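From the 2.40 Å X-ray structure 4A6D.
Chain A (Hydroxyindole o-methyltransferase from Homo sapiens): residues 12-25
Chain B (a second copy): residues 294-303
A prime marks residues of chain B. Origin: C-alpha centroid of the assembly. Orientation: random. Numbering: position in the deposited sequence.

Chain A 12-25: LNDYANGFMVSQVL
Chain B (294-303) LLTQLYSLNM

Two helices from separate copies of hydroxyindole O-methyltransferase pack at 65° between their N-to-C directions, with axes 10.6 Å apart at closest approach. The contact buries 419 Å², summed over both sides, and contains no hydrogen bond between the stretches; it is held by side-chain packing. Both backbones are helical, with phi/psi mostly near -63/-41. The chain A helix is kinked where the N atoms of Phe19 and Met20 lack a bond to the turn before: Asn17 is at -86/-7, Met20 N bonds instead to Asn17 O, three residues back, at 2.9 Å, and Val21 N reaches Asn17 O weakly at 3.5 Å. The register is marked by the CA atoms of Met20 and Leu298′, 6.8 Å apart, and those of Asn17 and Leu295′, 7.8 Å apart.

Leu298′ is the central knob. Its CA-to-CB bond points toward chain A, and chi1 m (-67°) with chi2 t (167°) places its methyl groups in a hole formed by Asn17, Met20, Val21 and Val24. Leu298′ CD1 lies 3.8 Å from Val21 CG2 and 4.2 Å from Asn17 CB, while Leu298′ CD2 lies 3.9 Å from Met20 CB and 4.3 Å from Val24 CG2. A branched apolar end suits this site because both methyls are in van der Waals range of its apolar walls; Leu298′ CD2, for instance, is also 4.1 Å from Val21 CG2. Val21 and Val24 are both t (167° and 158°), and each presents CG2 to the partner helix. Val24 CG2 also meets Leu301′ CD2 at 3.6 Å; Leu301′ adopts t,p (-170°, 51°).

The CA-to-CB bond of Met20 points toward chain B, and Met20 loses more surface to the partner stretch (69 Å²) than any other chain A residue. Its chi1 m and chi2 t (-59°, -163°) extend the chain, and chi3 of -98°, between wells, turns the methyl to the Tyr299′ ring edge, with Met20 CE 4.4 Å from Tyr299′ CE1. Met20 SD passes 4.4 Å from Asn302′ CB; Asn302′ is t, with chi2 56°. The CA-to-CB bond of Tyr299′ is sideways, but chi1 m (-81°) and chi2 24° bring the ring nearer chain A.

Asn17 and Asn13 are both m (-66° and -77°), with chi2 of -16° and -71°, and their CA-to-CB bonds point toward chain B. The CA-to-CB bond of Leu295′ is sideways, yet its t,t conformation (-177°, 151°) carries Leu295′ CD1 to 3.4 Å from Asn17 ND2 and 4.1 Å from Asn13 CB. Asn17 OD1 lies near the plane of the Tyr299′ ring, 4.2 Å from Tyr299′ CE1, and is buried without a polar partner. Asn13 ND2, by contrast, is hydrogen-bonded elsewhere in the structure.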

# COMPACT_ATOMS: atom_id res chain seq x y z
N LEU A 12 5.81 10.41 6.66
CA LEU A 12 6.28 10.06 5.33
C LEU A 12 6.56 8.54 5.20
O LEU A 12 6.20 7.94 4.17
CB LEU A 12 7.55 10.86 5.01
CG LEU A 12 8.12 10.68 3.61
CD1 LEU A 12 7.19 11.31 2.54
CD2 LEU A 12 9.52 11.22 3.53
N ASN A 13 7.15 7.93 6.24
CA ASN A 13 7.43 6.50 6.29
C ASN A 13 6.16 5.67 6.40
O ASN A 13 6.00 4.70 5.65
CB ASN A 13 8.49 6.17 7.34
CG ASN A 13 9.87 6.52 6.85
OD1 ASN A 13 10.42 5.87 5.96
ND2 ASN A 13 10.42 7.61 7.35
N ASP A 14 5.22 6.11 7.22
CA ASP A 14 3.91 5.49 7.36
C ASP A 14 3.26 5.35 5.99
O ASP A 14 2.70 4.29 5.66
CB ASP A 14 3.00 6.38 8.23
CG ASP A 14 3.15 6.26 9.73
OD1 ASP A 14 4.11 5.60 10.19
OD2 ASP A 14 2.30 6.85 10.47
N TYR A 15 3.32 6.45 5.20
CA TYR A 15 2.72 6.52 3.88
C TYR A 15 3.48 5.64 2.93
O TYR A 15 2.88 4.89 2.16
CB TYR A 15 2.70 7.97 3.35
CG TYR A 15 1.83 8.98 4.10
CD1 TYR A 15 0.80 8.55 4.94
CD2 TYR A 15 2.00 10.35 3.92
CE1 TYR A 15 -0.02 9.46 5.59
CE2 TYR A 15 1.20 11.27 4.59
CZ TYR A 15 0.17 10.82 5.40
OH TYR A 15 -0.62 11.72 6.08
N ALA A 16 4.82 5.70 2.98
CA ALA A 16 5.63 4.90 2.07
C ALA A 16 5.46 3.40 2.31
O ALA A 16 5.46 2.64 1.37
CB ALA A 16 7.09 5.30 2.19
N ASN A 17 5.27 2.99 3.57
CA ASN A 17 5.15 1.60 3.97
C ASN A 17 3.77 1.02 3.89
O ASN A 17 3.63 -0.18 4.07
CB ASN A 17 5.67 1.45 5.40
CG ASN A 17 7.16 1.72 5.53
OD1 ASN A 17 7.92 1.74 4.55
ND2 ASN A 17 7.60 1.92 6.74
N GLY A 18 2.77 1.87 3.61
CA GLY A 18 1.36 1.51 3.56
C GLY A 18 1.05 0.32 2.68
O GLY A 18 0.26 -0.55 3.06
N PHE A 19 1.71 0.24 1.51
CA PHE A 19 1.53 -0.87 0.60
C PHE A 19 1.89 -2.23 1.24
O PHE A 19 1.21 -3.22 0.97
CB PHE A 19 2.25 -0.60 -0.71
CG PHE A 19 3.75 -0.84 -0.69
CD1 PHE A 19 4.27 -2.09 -0.96
CD2 PHE A 19 4.62 0.21 -0.43
CE1 PHE A 19 5.65 -2.31 -0.92
CE2 PHE A 19 5.99 -0.01 -0.40
CZ PHE A 19 6.50 -1.26 -0.65
N MET A 20 2.91 -2.26 2.13
CA MET A 20 3.36 -3.46 2.85
C MET A 20 2.31 -3.94 3.86
O MET A 20 2.05 -5.15 3.96
CB MET A 20 4.68 -3.19 3.57
CG MET A 20 5.78 -2.78 2.63
SD MET A 20 7.43 -2.91 3.31
CE MET A 20 7.69 -1.26 3.77
N VAL A 21 1.68 -2.99 4.58
CA VAL A 21 0.64 -3.24 5.56
C VAL A 21 -0.62 -3.77 4.85
O VAL A 21 -1.25 -4.69 5.38
CB VAL A 21 0.38 -1.97 6.40
CG1 VAL A 21 -0.91 -2.08 7.23
CG2 VAL A 21 1.57 -1.65 7.29
N SER A 22 -0.96 -3.22 3.65
CA SER A 22 -2.11 -3.69 2.86
C SER A 22 -1.89 -5.13 2.45
O SER A 22 -2.75 -5.96 2.72
CB SER A 22 -2.34 -2.82 1.62
OG SER A 22 -2.69 -1.50 1.98
N GLN A 23 -0.71 -5.44 1.88
CA GLN A 23 -0.36 -6.80 1.48
C GLN A 23 -0.28 -7.81 2.61
O GLN A 23 -0.64 -8.95 2.39
CB GLN A 23 0.85 -6.84 0.56
CG GLN A 23 0.50 -6.41 -0.85
CD GLN A 23 -0.31 -7.42 -1.62
OE1 GLN A 23 -0.33 -8.62 -1.34
NE2 GLN A 23 -0.98 -6.95 -2.65
N VAL A 24 0.13 -7.40 3.83
CA VAL A 24 0.14 -8.27 5.01
C VAL A 24 -1.30 -8.71 5.30
O VAL A 24 -1.54 -9.91 5.46
CB VAL A 24 0.82 -7.60 6.23
CG1 VAL A 24 0.37 -8.23 7.55
CG2 VAL A 24 2.32 -7.65 6.10
N LEU A 25 -2.25 -7.74 5.31
CA LEU A 25 -3.68 -7.98 5.53
C LEU A 25 -4.25 -8.88 4.44
O LEU A 25 -4.93 -9.85 4.76
CB LEU A 25 -4.44 -6.64 5.58
CG LEU A 25 -5.99 -6.70 5.66
CD1 LEU A 25 -6.45 -7.38 6.93
CD2 LEU A 25 -6.58 -5.30 5.60
N LEU B 294 7.36 -2.10 14.37
CA LEU B 294 6.58 -2.47 13.21
C LEU B 294 7.32 -2.25 11.89
O LEU B 294 7.34 -3.15 11.04
CB LEU B 294 5.22 -1.74 13.25
CG LEU B 294 4.29 -1.84 12.01
CD1 LEU B 294 4.05 -3.29 11.60
CD2 LEU B 294 2.99 -1.14 12.31
N LEU B 295 7.95 -1.07 11.73
CA LEU B 295 8.67 -0.74 10.51
C LEU B 295 9.80 -1.77 10.25
O LEU B 295 9.98 -2.17 9.12
CB LEU B 295 9.20 0.72 10.60
CG LEU B 295 9.94 1.26 9.36
CD1 LEU B 295 9.79 2.76 9.24
CD2 LEU B 295 11.42 0.97 9.44
N THR B 296 10.50 -2.23 11.31
CA THR B 296 11.58 -3.24 11.24
C THR B 296 11.03 -4.60 10.85
O THR B 296 11.65 -5.29 10.04
CB THR B 296 12.38 -3.27 12.54
OG1 THR B 296 12.85 -1.96 12.82
CG2 THR B 296 13.57 -4.21 12.46
N GLN B 297 9.88 -4.98 11.43
CA GLN B 297 9.19 -6.23 11.09
C GLN B 297 8.80 -6.19 9.59
O GLN B 297 8.98 -7.20 8.89
CB GLN B 297 7.92 -6.39 11.93
CG GLN B 297 8.14 -6.73 13.39
CD GLN B 297 6.80 -6.66 14.08
OE1 GLN B 297 6.27 -5.59 14.37
NE2 GLN B 297 6.17 -7.79 14.26
N LEU B 298 8.31 -5.02 9.09
CA LEU B 298 7.92 -4.90 7.68
C LEU B 298 9.16 -5.06 6.81
O LEU B 298 9.12 -5.81 5.83
CB LEU B 298 7.16 -3.58 7.37
CG LEU B 298 5.75 -3.40 7.99
CD1 LEU B 298 5.30 -1.98 7.85
CD2 LEU B 298 4.72 -4.31 7.35
N TYR B 299 10.26 -4.44 7.22
CA TYR B 299 11.59 -4.54 6.60
C TYR B 299 12.10 -5.97 6.60
O TYR B 299 12.74 -6.36 5.61
CB TYR B 299 12.60 -3.63 7.32
CG TYR B 299 12.56 -2.17 6.93
CD1 TYR B 299 11.40 -1.59 6.40
CD2 TYR B 299 13.67 -1.35 7.12
CE1 TYR B 299 11.36 -0.24 6.03
CE2 TYR B 299 13.64 0.01 6.79
CZ TYR B 299 12.47 0.56 6.26
OH TYR B 299 12.44 1.89 5.94
N SER B 300 11.83 -6.76 7.67
CA SER B 300 12.29 -8.16 7.67
C SER B 300 11.50 -8.97 6.64
O SER B 300 12.07 -9.82 5.95
CB SER B 300 12.20 -8.79 9.06
OG SER B 300 12.94 -10.00 9.12
N LEU B 301 10.20 -8.67 6.51
CA LEU B 301 9.31 -9.29 5.54
C LEU B 301 9.69 -8.85 4.13
O LEU B 301 9.71 -9.69 3.23
CB LEU B 301 7.85 -9.02 5.88
CG LEU B 301 6.79 -9.81 5.09
CD1 LEU B 301 7.05 -11.33 5.09
CD2 LEU B 301 5.42 -9.50 5.59
N ASN B 302 10.10 -7.58 3.96
CA ASN B 302 10.62 -7.08 2.69
C ASN B 302 11.93 -7.82 2.28
O ASN B 302 12.22 -7.93 1.09
CB ASN B 302 10.88 -5.57 2.75
CG ASN B 302 11.37 -5.05 1.41
OD1 ASN B 302 10.71 -5.20 0.37
ND2 ASN B 302 12.59 -4.57 1.37
N MET B 303 12.72 -8.32 3.25
CA MET B 303 13.95 -9.08 2.96
C MET B 303 13.57 -10.48 2.48
O MET B 303 14.27 -11.04 1.65
CB MET B 303 14.91 -9.13 4.17
CG MET B 303 15.52 -7.78 4.56
SD MET B 303 16.65 -7.03 3.35
CE MET B 303 15.56 -5.89 2.55